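LSM2-LSM8 complex subunit lsm8 (Schizosaccharomyces pombe, PDB 6PPN) forms part of the nuclear LSM2-LSM8 complex, which binds the end of U6 snRNA and promotes U4/U6 annealing and spliceosome assembly. Local coordinates at residues Phe40-Ser45 with Glu74-Ile79. Residues are numbered along the deposited sequence; the frame is centred on the assembly and turned at random.
Sequences FERIIS and ELDSEI
Arg42 and Asp76 make the one side-chain contact between residues 40-45 and 74-79. The CA atoms of Arg42 and Asp76 are 13.5 Å apart, and the side chains approach from opposite directions to bridge the gap. Along 40-45, Phe40 comes first. Its ring lies beside the arginine. Arg42 NE is in the ring plane, 3.8 Å from Phe40 CE2, so the arginine runs past the ring edge and not over its face.

Arg42 follows as the reaching residue. Its chain is extended from CG to NE, with chi2 at 172° and chi3 at -176°, and this carries the guanidinium out to the helix. Asp76 OD1 lies at the guanidinium edge, near its plane. The salt bridge from Arg42 NH1 to Asp76 OD1 is long, at 3.8 Å. Arg42 NH2 is 3.9 Å from the same OD1 and 4.1 Å from Asp76 OD2. The carboxylate and guanidinium planes differ by 14°, close to coplanar. No hydrogen bond joins them, which fits a mainly electrostatic attraction.

Asp76 OD1 has a stronger partner in Trp81, whose NE1 is hydrogen-bonded to it. Trp81 also makes a cation-pi contact with Arg42. The indole thus ties together both ends of the ion pair. Further along, the buried Ile44 rests against Trp81 and Met50.

Asp76 also packs on an apolar side chain of another protein chain, and the bound RNA is about 19 Å away between nearest atoms. The contact joins the strongly bent antiparallel sheet of the Sm fold to the short helix that follows its last strand. Strand 39-43 lies between strands 20-28 and 51-56. Helix 73-78 comes just after strand 65-71.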
loop_
_atom_site.group_PDB
_atom_site.type_symbol
_atom_site.label_atom_id
_atom_site.label_comp_id
_atom_site.label_asym_id
_atom_site.label_seq_id
_atom_site.Cartn_x
_atom_site.Cartn_y
_atom_site.Cartn_z
ATOM N N PHE H 40 14.761 -19.904 2.993
ATOM C CA PHE H 40 13.775 -20.701 3.713
ATOM C C PHE H 40 12.967 -19.750 4.578
ATOM O O PHE H 40 13.398 -18.633 4.867
ATOM C CB PHE H 40 14.438 -21.827 4.519
ATOM C CG PHE H 40 15.447 -21.345 5.513
ATOM C CD1 PHE H 40 16.781 -21.232 5.160
ATOM C CD2 PHE H 40 15.064 -21.000 6.803
ATOM C CE1 PHE H 40 17.719 -20.781 6.074
ATOM C CE2 PHE H 40 16.000 -20.551 7.725
ATOM C CZ PHE H 40 17.330 -20.448 7.361
ATOM N N GLU H 41 11.757 -20.158 4.933
ATOM C CA GLU H 41 10.931 -19.352 5.821
ATOM C C GLU H 41 11.057 -19.914 7.219
ATOM O O GLU H 41 11.156 -21.125 7.384
ATOM C CB GLU H 41 9.462 -19.357 5.407
ATOM C CG GLU H 41 8.583 -18.686 6.439
ATOM C CD GLU H 41 7.162 -18.429 5.972
ATOM O OE1 GLU H 41 6.451 -17.678 6.672
ATOM O OE2 GLU H 41 6.764 -18.953 4.910
ATOM N N ARG H 42 11.041 -19.041 8.220
ATOM C CA ARG H 42 10.998 -19.454 9.619
ATOM C C ARG H 42 9.655 -19.046 10.195
ATOM O O ARG H 42 9.243 -17.889 10.050
ATOM C CB ARG H 42 12.107 -18.799 10.447
ATOM C CG ARG H 42 13.349 -19.604 10.621
ATOM C CD ARG H 42 14.444 -18.754 11.289
ATOM N NE ARG H 42 15.688 -19.524 11.375
ATOM C CZ ARG H 42 16.888 -19.000 11.594
ATOM N NH1 ARG H 42 17.023 -17.696 11.752
ATOM N NH2 ARG H 42 17.958 -19.789 11.650
ATOM N N ILE H 43 8.968 -19.993 10.805
ATOM C CA ILE H 43 7.721 -19.715 11.501
ATOM C C ILE H 43 7.984 -19.951 12.980
ATOM O O ILE H 43 8.012 -21.095 13.451
ATOM C CB ILE H 43 6.561 -20.563 10.980
ATOM C CG1 ILE H 43 6.403 -20.345 9.468
ATOM C CG2 ILE H 43 5.294 -20.197 11.716
ATOM C CD1 ILE H 43 5.321 -21.180 8.839
ATOM N N ILE H 44 8.269 -18.868 13.680
ATOM C CA ILE H 44 8.329 -18.818 15.135
ATOM C C ILE H 44 6.935 -18.500 15.647
ATOM O O ILE H 44 6.245 -17.634 15.105
ATOM C CB ILE H 44 9.346 -17.754 15.595
ATOM C CG1 ILE H 44 10.763 -18.223 15.312
ATOM C CG2 ILE H 44 9.120 -17.326 17.060
ATOM C CD1 ILE H 44 11.764 -17.105 15.421
ATOM N N SER H 45 6.508 -19.221 16.676
ATOM C CA SER H 45 5.207 -19.027 17.286
ATOM C C SER H 45 5.364 -19.146 18.797
ATOM O O SER H 45 6.457 -19.384 19.315
ATOM C CB SER H 45 4.211 -20.053 16.767
ATOM O OG SER H 45 4.462 -21.290 17.399
ATOM N N GLU H 74 27.922 -15.301 13.787
ATOM C CA GLU H 74 28.291 -15.749 15.130
ATOM C C GLU H 74 27.095 -15.715 16.073
ATOM O O GLU H 74 26.771 -16.719 16.729
ATOM C CB GLU H 74 29.433 -14.886 15.675
ATOM N N LEU H 75 26.407 -14.574 16.128
ATOM C CA LEU H 75 25.203 -14.472 16.943
ATOM C C LEU H 75 24.224 -15.596 16.630
ATOM O O LEU H 75 23.656 -16.209 17.542
ATOM C CB LEU H 75 24.543 -13.104 16.758
ATOM C CG LEU H 75 25.120 -11.804 17.346
ATOM C CD1 LEU H 75 26.633 -11.735 17.418
ATOM C CD2 LEU H 75 24.574 -10.630 16.566
ATOM N N ASP H 76 24.042 -15.902 15.342
ATOM C CA ASP H 76 23.090 -16.937 14.961
ATOM C C ASP H 76 23.580 -18.323 15.345
ATOM O O ASP H 76 22.769 -19.200 15.665
ATOM C CB ASP H 76 22.846 -16.880 13.459
ATOM C CG ASP H 76 21.627 -17.668 13.032
ATOM O OD1 ASP H 76 20.487 -17.136 13.104
ATOM O OD2 ASP H 76 21.815 -18.832 12.625
ATOM N N SER H 77 24.896 -18.535 15.347
ATOM C CA SER H 77 25.423 -19.814 15.798
ATOM C C SER H 77 25.160 -20.018 17.279
ATOM O O SER H 77 24.934 -21.148 17.722
ATOM C CB SER H 77 26.919 -19.902 15.500
ATOM N N GLU H 78 25.169 -18.934 18.054
ATOM C CA GLU H 78 24.922 -19.057 19.487
ATOM C C GLU H 78 23.468 -19.391 19.819
ATOM O O GLU H 78 23.198 -19.866 20.927
ATOM C CB GLU H 78 25.333 -17.763 20.199
ATOM N N ILE H 79 22.531 -19.191 18.889
ATOM C CA ILE H 79 21.101 -19.332 19.162
ATOM C C ILE H 79 20.615 -20.716 18.753
ATOM O O ILE H 79 20.955 -21.210 17.668
ATOM C CB ILE H 79 20.306 -18.240 18.425
ATOM C CG1 ILE H 79 20.780 -16.857 18.858
ATOM C CG2 ILE H 79 18.823 -18.385 18.684
ATOM C CD1 ILE H 79 20.240 -15.780 18.024
#